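Local coordinates for protein beta-porphyranase (Bacteroides plebeius, PDB 4AWD) that cleaves the sulfated red-seaweed polysaccharide porphyran at the linkages between beta-D-galactopyranose and alpha-L-galactopyranose-6-sulfate, releasing mainly a disaccharide, at residues 37-42 with 133-138; 245-250 with 278-283. All blocks are in the same frame, centred on the assembly; numbering follows the deposited sequence.

Contact 1 (37-42 with 133-138)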
loop_
_atom_site.group_PDB
_atom_site.type_symbol
_atom_site.label_atom_id
_atom_site.label_comp_id
_atom_site.label_asym_id
_atom_site.label_seq_id
_atom_site.Cartn_x
_atom_site.Cartn_y
_atom_site.Cartn_z
ATOM N N LYS A 37 22.653 4.392 -3.262
ATOM C CA LYS A 37 23.211 5.625 -2.675
ATOM C C LYS A 37 22.311 6.244 -1.613
ATOM O O LYS A 37 22.799 6.754 -0.608
ATOM C CB LYS A 37 23.294 6.724 -3.728
ATOM C CG LYS A 37 24.314 6.600 -4.802
ATOM C CD LYS A 37 24.334 7.902 -5.627
ATOM C CE LYS A 37 22.927 8.387 -5.956
ATOM N NZ LYS A 37 22.895 9.298 -7.136
ATOM N N ASN A 38 21.003 6.258 -1.895
ATOM C CA ASN A 38 20.018 6.987 -1.097
ATOM C C ASN A 38 19.409 6.196 0.056
ATOM O O ASN A 38 18.783 6.768 0.939
ATOM C CB ASN A 38 18.899 7.518 -1.991
ATOM C CG ASN A 38 19.398 8.499 -3.026
ATOM O OD1 ASN A 38 20.036 9.489 -2.692
ATOM N ND2 ASN A 38 19.111 8.226 -4.294
ATOM N N LEU A 39 19.586 4.883 0.038
ATOM C CA LEU A 39 19.089 4.028 1.109
ATOM C C LEU A 39 19.846 4.292 2.417
ATOM O O LEU A 39 20.957 4.831 2.398
ATOM C CB LEU A 39 19.146 2.537 0.695
ATOM C CG LEU A 39 17.919 1.950 -0.022
ATOM C CD1 LEU A 39 17.252 2.918 -1.018
ATOM C CD2 LEU A 39 18.233 0.628 -0.729
ATOM N N PRO A 40 19.230 3.950 3.559
ATOM C CA PRO A 40 19.965 3.891 4.819
ATOM C C PRO A 40 21.153 2.957 4.694
ATOM O O PRO A 40 21.057 1.935 4.012
ATOM C CB PRO A 40 18.944 3.294 5.804
ATOM C CG PRO A 40 17.754 2.905 4.983
ATOM C CD PRO A 40 17.790 3.789 3.781
ATOM N N GLU A 41 22.267 3.317 5.329
ATOM C CA GLU A 41 23.468 2.495 5.290
ATOM C C GLU A 41 23.116 1.091 5.738
ATOM O O GLU A 41 22.444 0.902 6.756
ATOM C CB GLU A 41 24.559 3.068 6.191
ATOM N N ALA A 42 23.542 0.113 4.949
ATOM C CA ALA A 42 23.383 -1.285 5.293
ATOM C C ALA A 42 24.165 -1.555 6.574
ATOM O O ALA A 42 25.185 -0.895 6.823
ATOM C CB ALA A 42 23.898 -2.168 4.154
ATOM N N TYR A 133 11.950 -9.370 4.573
ATOM C CA TYR A 133 12.835 -8.344 5.156
ATOM C C TYR A 133 13.678 -7.731 4.060
ATOM O O TYR A 133 14.168 -8.436 3.154
ATOM C CB TYR A 133 13.727 -8.894 6.281
ATOM C CG TYR A 133 12.989 -9.772 7.270
ATOM C CD1 TYR A 133 11.767 -9.375 7.803
ATOM C CD2 TYR A 133 13.490 -11.017 7.640
ATOM C CE1 TYR A 133 11.082 -10.176 8.690
ATOM C CE2 TYR A 133 12.802 -11.827 8.549
ATOM C CZ TYR A 133 11.602 -11.386 9.062
ATOM O OH TYR A 133 10.894 -12.159 9.930
ATOM N N GLY A 134 13.813 -6.415 4.131
ATOM C CA GLY A 134 14.359 -5.656 3.025
ATOM C C GLY A 134 13.797 -4.255 3.015
ATOM O O GLY A 134 13.250 -3.784 4.022
ATOM N N TYR A 135 13.940 -3.593 1.875
ATOM C CA TYR A 135 13.571 -2.195 1.724
ATOM C C TYR A 135 12.663 -2.013 0.503
ATOM O O TYR A 135 12.895 -2.588 -0.571
ATOM C CB TYR A 135 14.825 -1.320 1.608
ATOM C CG TYR A 135 14.567 0.164 1.720
ATOM C CD1 TYR A 135 14.244 0.923 0.595
ATOM C CD2 TYR A 135 14.631 0.806 2.953
ATOM C CE1 TYR A 135 13.992 2.308 0.687
ATOM C CE2 TYR A 135 14.395 2.186 3.064
ATOM C CZ TYR A 135 14.065 2.927 1.925
ATOM O OH TYR A 135 13.826 4.276 2.025
ATOM N N TYR A 136 11.619 -1.217 0.684
ATOM C CA TYR A 136 10.575 -1.062 -0.313
ATOM C C TYR A 136 10.224 0.408 -0.395
ATOM O O TYR A 136 10.090 1.074 0.634
ATOM C CB TYR A 136 9.358 -1.890 0.100
ATOM C CG TYR A 136 9.693 -3.362 0.229
ATOM C CD1 TYR A 136 9.588 -4.228 -0.872
ATOM C CD2 TYR A 136 10.125 -3.884 1.437
ATOM C CE1 TYR A 136 9.921 -5.556 -0.767
ATOM C CE2 TYR A 136 10.451 -5.229 1.554
ATOM C CZ TYR A 136 10.345 -6.054 0.448
ATOM O OH TYR A 136 10.683 -7.379 0.585
ATOM N N GLU A 137 10.066 0.918 -1.611
ATOM C CA GLU A 137 9.914 2.355 -1.784
ATOM C C GLU A 137 9.248 2.673 -3.104
ATOM O O GLU A 137 9.454 1.964 -4.094
ATOM C CB GLU A 137 11.293 3.029 -1.735
ATOM C CG GLU A 137 11.241 4.555 -1.650
ATOM C CD GLU A 137 12.464 5.153 -0.990
ATOM O OE1 GLU A 137 13.508 5.305 -1.667
ATOM O OE2 GLU A 137 12.373 5.466 0.215
ATOM N N THR A 138 8.477 3.758 -3.125
ATOM C CA THR A 138 7.916 4.266 -4.358
ATOM C C THR A 138 8.044 5.784 -4.413
ATOM O O THR A 138 8.081 6.452 -3.370
ATOM C CB THR A 138 6.427 3.834 -4.541
ATOM O OG1 THR A 138 5.991 4.194 -5.854
ATOM C CG2 THR A 138 5.510 4.490 -3.524
HETATM O O HOH W 1 15.729 6.226 1.956
#
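L39 lies over one face of the Y135 phenol ring, and P40 reaches the ring obliquely from the same side, near CE2. The L39 contact is a CH-pi interaction: CG stands 4.1 Å from the centroid of the Y135 ring, 19° off the normal and displaced toward the rim. From there the CD1 branch reaches the outer part of the ring, 3.7 Å from Y135 CE1. P40 touches with the CG-CD side of its pyrrolidine, its CD being 3.8 Å from Y135 CE2. Y135 offers its ring to both because CG is anti to the backbone N (chi1 -169°), which sends the phenol out from the strand toward 37-42. These residues belong to the jelly-roll beta-sandwich of family GH16. Strand 134-141 runs between strands 241-249 and 308-321, and the loop after helix 30-34 lies over its outer side, while Y136 and T138 point the other way, toward strand 149-163. Polar contacts gather at the phenol oxygen. Y135 OH donates to E137 OE2 at 2.6 Å, meeting it from above the carboxylate plane, about 50° out of it, and accepts a bond from a water 2.7 Å from that same OH. The water also donates a longer bond, 3.3 Å, to N38 O, so the two segments are joined by a water bridge in place of any direct hydrogen bond. The other carboxylate oxygen of E137 is bonded by H35 NE2, which ties the glutamate to the N-terminal segment as well, and P40 O accepts from W48 NE1.

Contact 2 (245-250 with 278-283); sequences CWWVDA and RPMFIH
The backbones of W247 and M280 do not pair: 245-249 is the end of strand 241-249, whereas residues 278-280 form the extended lead into strand 281-285, and no hydrogen bond crosses between them. The two belong to the opposing layers of the GH16 jelly-roll sandwich, and the W247 indole bridges the interior from one to the other. Its CG is anti to the backbone N (chi1 -177°), which carries the six-membered ring across to 278-280. There M280 makes a Met-aromatic contact: SD is 4.6 Å from the centroid of that ring and 44° off its normal, an oblique approach. With the chain extended beyond CG, the methionine lays CG, SD and CE all against the outer corner of the indole, CE being 3.8 Å from W247 CH2. The indole is further fixed by edge-to-face contacts with H132 and Y133. Just past the tryptophan, V248 and D249 together sit opposite T252, a classic beta bulge, where D249 OD1 accepts from N251 N and bonds to T252 OG1. On the other segment, R278 CB points away from 245-250, and NH2 at the end of its chain bonds to R156 O. M280 also packs on L153 and Q175, and its side chain comes within about 6 Å of that of E176, by similarity the nucleophile. What R278 gives the tryptophan is its backbone carbonyl: R278 O sits at the edge of the indole, near its plane, 3.2 Å from W247 CH2.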
loop_
_atom_site.group_PDB
_atom_site.type_symbol
_atom_site.label_atom_id
_atom_site.label_comp_id
_atom_site.label_asym_id
_atom_site.label_seq_id
_atom_site.Cartn_x
_atom_site.Cartn_y
_atom_site.Cartn_z
ATOM N N CYS A 245 9.917 1.964 3.147
ATOM C CA CYS A 245 9.954 1.190 4.348
ATOM C C CYS A 245 11.213 0.336 4.360
ATOM O O CYS A 245 11.543 -0.304 3.352
ATOM C CB CYS A 245 8.760 0.259 4.372
ATOM S SG CYS A 245 8.749 -0.696 5.835
ATOM N N TRP A 246 11.904 0.332 5.497
ATOM C CA TRP A 246 12.889 -0.695 5.771
ATOM C C TRP A 246 12.227 -1.719 6.683
ATOM O O TRP A 246 12.075 -1.500 7.884
ATOM C CB TRP A 246 14.147 -0.128 6.434
ATOM C CG TRP A 246 15.225 -1.160 6.663
ATOM C CD1 TRP A 246 15.123 -2.521 6.498
ATOM C CD2 TRP A 246 16.564 -0.919 7.117
ATOM N NE1 TRP A 246 16.318 -3.131 6.810
ATOM C CE2 TRP A 246 17.215 -2.171 7.197
ATOM C CE3 TRP A 246 17.277 0.237 7.462
ATOM C CZ2 TRP A 246 18.550 -2.300 7.610
ATOM C CZ3 TRP A 246 18.603 0.110 7.865
ATOM C CH2 TRP A 246 19.224 -1.152 7.938
ATOM N N TRP A 247 11.814 -2.833 6.104
ATOM C CA TRP A 247 11.223 -3.900 6.895
ATOM C C TRP A 247 12.402 -4.690 7.475
ATOM O O TRP A 247 12.968 -5.552 6.813
ATOM C CB TRP A 247 10.285 -4.730 6.018
ATOM C CG TRP A 247 9.544 -5.838 6.715
ATOM C CD1 TRP A 247 9.547 -6.136 8.059
ATOM C CD2 TRP A 247 8.659 -6.785 6.099
ATOM N NE1 TRP A 247 8.735 -7.214 8.299
ATOM C CE2 TRP A 247 8.181 -7.633 7.119
ATOM C CE3 TRP A 247 8.235 -7.001 4.776
ATOM C CZ2 TRP A 247 7.296 -8.677 6.866
ATOM C CZ3 TRP A 247 7.350 -8.042 4.521
ATOM C CH2 TRP A 247 6.890 -8.869 5.564
ATOM N N VAL A 248 12.790 -4.342 8.701
ATOM C CA VAL A 248 14.076 -4.780 9.259
ATOM C C VAL A 248 14.059 -6.235 9.697
ATOM O O VAL A 248 14.990 -6.982 9.390
ATOM C CB VAL A 248 14.513 -3.918 10.463
ATOM C CG1 VAL A 248 15.854 -4.445 11.051
ATOM C CG2 VAL A 248 14.606 -2.458 10.071
ATOM N N ASP A 249 13.010 -6.615 10.426
ATOM C CA ASP A 249 12.815 -7.988 10.923
ATOM C C ASP A 249 11.357 -8.199 11.304
ATOM O O ASP A 249 10.502 -7.367 11.005
ATOM C CB ASP A 249 13.736 -8.318 12.120
ATOM C CG ASP A 249 13.580 -7.342 13.268
ATOM O OD1 ASP A 249 12.446 -6.921 13.575
ATOM O OD2 ASP A 249 14.610 -6.972 13.868
ATOM N N ALA A 250 11.078 -9.308 11.974
ATOM C CA ALA A 250 9.717 -9.670 12.307
ATOM C C ALA A 250 9.099 -8.751 13.345
ATOM O O ALA A 250 7.887 -8.787 13.537
ATOM C CB ALA A 250 9.653 -11.099 12.758
ATOM N N ARG A 278 6.266 -13.454 8.197
ATOM C CA ARG A 278 5.762 -14.012 6.949
ATOM C C ARG A 278 5.928 -13.038 5.778
ATOM O O ARG A 278 5.639 -11.842 5.914
ATOM C CB ARG A 278 4.290 -14.377 7.079
ATOM C CG ARG A 278 3.979 -15.634 7.862
ATOM C CD ARG A 278 2.462 -15.821 7.858
ATOM N NE ARG A 278 1.969 -15.796 6.478
ATOM C CZ ARG A 278 0.737 -15.454 6.106
ATOM N NH1 ARG A 278 -0.182 -15.100 7.008
ATOM N NH2 ARG A 278 0.425 -15.481 4.820
ATOM N N PRO A 279 6.359 -13.555 4.612
ATOM C CA PRO A 279 6.524 -12.709 3.426
ATOM C C PRO A 279 5.178 -12.183 2.885
ATOM O O PRO A 279 4.101 -12.654 3.305
ATOM C CB PRO A 279 7.178 -13.660 2.429
ATOM C CG PRO A 279 6.608 -15.022 2.803
ATOM C CD PRO A 279 6.563 -14.991 4.305
ATOM N N MET A 280 5.245 -11.217 1.966
ATOM C CA MET A 280 4.054 -10.540 1.444
ATOM C C MET A 280 4.116 -10.306 -0.056
ATOM O O MET A 280 5.185 -10.426 -0.686
ATOM C CB MET A 280 3.875 -9.175 2.124
ATOM C CG MET A 280 3.497 -9.220 3.590
ATOM S SD MET A 280 3.414 -7.564 4.324
ATOM C CE MET A 280 3.211 -8.021 6.039
ATOM N N PHE A 281 2.966 -9.950 -0.623
ATOM C CA PHE A 281 2.914 -9.361 -1.964
ATOM C C PHE A 281 2.812 -7.837 -1.880
ATOM O O PHE A 281 2.450 -7.293 -0.833
ATOM C CB PHE A 281 1.776 -9.964 -2.813
ATOM C CG PHE A 281 0.419 -9.931 -2.162
ATOM C CD1 PHE A 281 -0.398 -8.813 -2.273
ATOM C CD2 PHE A 281 -0.064 -11.039 -1.481
ATOM C CE1 PHE A 281 -1.665 -8.792 -1.688
ATOM C CE2 PHE A 281 -1.319 -11.033 -0.891
ATOM C CZ PHE A 281 -2.123 -9.909 -0.998
ATOM N N ILE A 282 3.152 -7.153 -2.975
ATOM C CA ILE A 282 2.960 -5.697 -3.076
ATOM C C ILE A 282 1.527 -5.412 -3.524
ATOM O O ILE A 282 1.042 -6.038 -4.473
ATOM C CB ILE A 282 3.920 -5.055 -4.121
ATOM C CG1 ILE A 282 5.391 -5.372 -3.815
ATOM C CG2 ILE A 282 3.697 -3.547 -4.228
ATOM C CD1 ILE A 282 6.034 -4.426 -2.832
ATOM N N HIS A 283 0.850 -4.491 -2.842
ATOM C CA HIS A 283 -0.403 -3.931 -3.344
ATOM C C HIS A 283 -0.261 -2.456 -3.711
ATOM O O HIS A 283 0.322 -1.669 -2.970
ATOM C CB HIS A 283 -1.525 -4.090 -2.326
ATOM C CG HIS A 283 -2.609 -5.036 -2.755
ATOM N ND1 HIS A 283 -3.523 -5.570 -1.870
ATOM C CD2 HIS A 283 -2.928 -5.539 -3.974
ATOM C CE1 HIS A 283 -4.359 -6.359 -2.524
ATOM N NE2 HIS A 283 -4.020 -6.358 -3.801
#

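Overall arrangement
Contact 1 and contact 2 have centres about 12 Å apart and share neighbouring antiparallel strands, 134-141 and 241-249. Two probable backbone hydrogen bonds join them directly, Y136 O to C245 N and G134 O to W247 N, each 2.7 Å. Contact 1 uses the outer side of this strand pair, under the N-terminal loop; contact 2 uses the inner side, toward the layer that carries the presumed catalytic residues E176 and E181. W246, next to W247, turns outward and packs on P40 and Y135. In contact 1 the E137 side chain is about 13 Å from the bound calcium ion.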